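Local atomic coordinates of nucleoporin NUP116 (Candida glabrata, PDB entry 3NF5), a protein that probably serves as a structural component of the nuclear pore complex, with this C-terminal domain acting as the part that targets it to the pore. Residues A[71-79]-A[99-107]. Residues are numbered along the deposited sequence; the frame is centred on the assembly and turned at random.
Sequences VFQPMSVLL and ISCYNCYPL
Val77, Phe72 and Leu79 pack from a two-stranded beta hairpin onto Ile99 and Cys101, joining the small sheet to the six-stranded antiparallel sheet of the Nup98-type C-terminal domain. Strand 97-101 runs inside the large sheet, between 47-51 and 147-152, so the hairpin packs against a face. Strands 76-79 and 99-101 lie 8.4 Å apart at their axes, with directions 141° apart.

The apolar layer centres on Val77. Its CG1 is anti to the backbone N (chi1 -163°), which leaves CG2 to do the touching: it meets Ile99 CG2 at 4.1 Å and is modelled 3.3 Å from Cys101 SG, shorter than normal contact, so the exact value is doubtful. That same Ile99 methyl also sits at the edge of the Phe72 ring, near its plane, 4.3 Å from CE1, while the other branch of Ile99 ends beside Leu79 CD1. Ile49 of the neighbouring strand touches both Phe72 and Ile99.

Polar linkage comes through water, at the hairpin's turn. Met75 takes a positive phi (49°) in the two-residue turn Pro74-Met75, and its backbone N donates to a water at 2.9 Å. The same water is hydrogen-bonded to Tyr102 O at 2.7 Å, bridging the turn to the loop that follows strand 97-101.

Met75, modelled as selenomethionine, stretches across that loop. Extended beyond CG, its side chain runs past Cys104, whose SG lies beside CG, and on over the backbone; the terminal CE stops 3.1 Å from Asn103 O, a short approach, and also packs on Leu107 CD2. Tyr105 is anchored by its OH, hydrogen-bonded to Ala144 O. The buried Tyr105 N has no conventional acceptor; its N-H points almost straight at Met75 SE, 3.8 Å from the N.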
# COMPACT_ATOMS: atom_id res chain seq x y z
N VAL A 71 -1.23 -4.41 -3.63
CA VAL A 71 -2.04 -3.70 -4.67
C VAL A 71 -2.67 -2.44 -4.04
O VAL A 71 -3.23 -2.49 -2.96
CB VAL A 71 -3.14 -4.65 -5.28
CG1 VAL A 71 -4.15 -3.89 -6.19
CG2 VAL A 71 -2.52 -5.83 -6.06
N PHE A 72 -2.49 -1.31 -4.68
CA PHE A 72 -3.16 -0.05 -4.31
C PHE A 72 -4.02 0.35 -5.51
O PHE A 72 -3.53 0.34 -6.63
CB PHE A 72 -2.11 1.02 -4.06
CG PHE A 72 -1.31 0.77 -2.85
CD1 PHE A 72 -1.82 1.09 -1.60
CD2 PHE A 72 -0.05 0.14 -2.94
CE1 PHE A 72 -1.06 0.84 -0.47
CE2 PHE A 72 0.69 -0.09 -1.81
CZ PHE A 72 0.19 0.23 -0.61
N GLN A 73 -5.30 0.57 -5.28
CA GLN A 73 -6.29 1.04 -6.25
C GLN A 73 -6.90 2.32 -5.69
O GLN A 73 -6.60 2.68 -4.56
CB GLN A 73 -7.39 -0.00 -6.32
CG GLN A 73 -7.01 -1.35 -6.86
CD GLN A 73 -8.26 -2.18 -7.09
OE1 GLN A 73 -8.96 -2.59 -6.14
NE2 GLN A 73 -8.61 -2.35 -8.36
N PRO A 74 -7.82 2.95 -6.43
CA PRO A 74 -8.56 4.07 -5.83
C PRO A 74 -9.23 3.76 -4.51
O PRO A 74 -10.13 2.89 -4.46
CB PRO A 74 -9.63 4.41 -6.93
CG PRO A 74 -9.01 3.92 -8.23
CD PRO A 74 -8.24 2.68 -7.84
N MSE A 75 -8.81 4.46 -3.43
CA MSE A 75 -9.35 4.27 -2.07
C MSE A 75 -9.41 2.81 -1.63
O MSE A 75 -10.38 2.35 -0.99
CB MSE A 75 -10.71 4.94 -1.94
CG MSE A 75 -10.67 6.31 -2.42
SE MSE A 75 -12.26 7.34 -1.88
CE MSE A 75 -12.06 8.56 -3.25
N SER A 76 -8.35 2.07 -1.97
CA SER A 76 -8.35 0.63 -1.76
C SER A 76 -6.91 0.10 -1.60
O SER A 76 -6.06 0.35 -2.49
CB SER A 76 -9.12 -0.05 -2.92
OG SER A 76 -9.20 -1.47 -2.70
N VAL A 77 -6.66 -0.59 -0.47
CA VAL A 77 -5.45 -1.42 -0.24
C VAL A 77 -5.79 -2.91 -0.15
O VAL A 77 -6.57 -3.31 0.73
CB VAL A 77 -4.78 -1.01 1.09
CG1 VAL A 77 -3.30 -1.57 1.14
CG2 VAL A 77 -4.83 0.42 1.25
N LEU A 78 -5.23 -3.70 -1.05
CA LEU A 78 -5.46 -5.14 -1.15
C LEU A 78 -4.13 -5.85 -0.93
O LEU A 78 -3.21 -5.74 -1.75
CB LEU A 78 -5.96 -5.46 -2.53
CG LEU A 78 -7.24 -4.71 -3.01
CD1 LEU A 78 -7.59 -5.08 -4.47
CD2 LEU A 78 -8.48 -4.82 -2.04
N LEU A 79 -4.01 -6.56 0.17
CA LEU A 79 -2.77 -7.27 0.49
C LEU A 79 -3.03 -8.79 0.38
O LEU A 79 -3.99 -9.30 0.95
CB LEU A 79 -2.35 -6.89 1.89
CG LEU A 79 -2.16 -5.41 2.17
CD1 LEU A 79 -1.90 -5.15 3.67
CD2 LEU A 79 -1.06 -4.76 1.23
N ILE A 99 0.78 2.46 6.52
CA ILE A 99 0.11 2.53 5.20
C ILE A 99 -0.42 3.95 4.91
O ILE A 99 -1.02 4.60 5.77
CB ILE A 99 -0.98 1.47 5.15
CG1 ILE A 99 -0.33 0.07 5.37
CG2 ILE A 99 -1.75 1.56 3.74
CD1 ILE A 99 -1.22 -1.11 5.44
N SER A 100 -0.13 4.46 3.71
CA SER A 100 -0.66 5.75 3.29
C SER A 100 -1.55 5.52 2.03
O SER A 100 -1.13 4.82 1.13
CB SER A 100 0.47 6.74 2.94
OG SER A 100 1.41 6.92 4.03
N CYS A 101 -2.75 6.06 2.03
CA CYS A 101 -3.72 6.01 0.89
C CYS A 101 -4.02 7.45 0.41
O CYS A 101 -4.25 8.36 1.23
CB CYS A 101 -4.98 5.35 1.35
SG CYS A 101 -4.83 3.66 1.86
N TYR A 102 -3.93 7.66 -0.91
CA TYR A 102 -3.97 9.01 -1.48
C TYR A 102 -5.35 9.26 -2.06
O TYR A 102 -6.02 8.33 -2.45
CB TYR A 102 -2.91 9.13 -2.59
CG TYR A 102 -1.51 8.74 -2.19
CD1 TYR A 102 -0.99 9.07 -0.94
CD2 TYR A 102 -0.66 8.14 -3.10
CE1 TYR A 102 0.33 8.76 -0.61
CE2 TYR A 102 0.67 7.83 -2.81
CZ TYR A 102 1.15 8.11 -1.57
OH TYR A 102 2.45 7.79 -1.31
N ASN A 103 -5.78 10.53 -2.08
CA ASN A 103 -7.07 10.93 -2.66
C ASN A 103 -8.26 10.17 -2.13
O ASN A 103 -9.18 9.78 -2.89
CB ASN A 103 -6.98 10.90 -4.20
CG ASN A 103 -5.86 11.78 -4.67
OD1 ASN A 103 -5.76 12.91 -4.21
ND2 ASN A 103 -4.94 11.27 -5.46
N CYS A 104 -8.26 10.00 -0.80
CA CYS A 104 -9.39 9.49 -0.10
C CYS A 104 -10.27 10.66 0.28
O CYS A 104 -9.86 11.53 1.03
CB CYS A 104 -8.95 8.73 1.15
SG CYS A 104 -8.07 7.21 0.71
N TYR A 105 -11.50 10.67 -0.25
CA TYR A 105 -12.47 11.78 0.01
C TYR A 105 -13.83 11.14 0.10
O TYR A 105 -14.07 10.20 -0.65
CB TYR A 105 -12.49 12.73 -1.16
CG TYR A 105 -11.26 13.56 -1.40
CD1 TYR A 105 -10.94 14.61 -0.57
CD2 TYR A 105 -10.42 13.30 -2.49
CE1 TYR A 105 -9.81 15.39 -0.81
CE2 TYR A 105 -9.30 14.05 -2.73
CZ TYR A 105 -8.99 15.09 -1.90
OH TYR A 105 -7.86 15.85 -2.17
N PRO A 106 -14.71 11.62 1.01
CA PRO A 106 -16.07 11.14 1.01
C PRO A 106 -16.66 11.47 -0.34
O PRO A 106 -16.18 12.38 -1.02
CB PRO A 106 -16.75 11.99 2.10
CG PRO A 106 -15.64 12.67 2.81
CD PRO A 106 -14.59 12.83 1.82
N LEU A 107 -17.70 10.73 -0.69
CA LEU A 107 -18.37 10.91 -1.97
C LEU A 107 -19.78 11.45 -1.74
O LEU A 107 -20.47 11.05 -0.78
CB LEU A 107 -18.42 9.58 -2.75
CG LEU A 107 -17.11 8.77 -2.77
CD1 LEU A 107 -17.35 7.41 -3.38
CD2 LEU A 107 -15.96 9.52 -3.51
O HOH W 1 -6.27 5.72 -3.08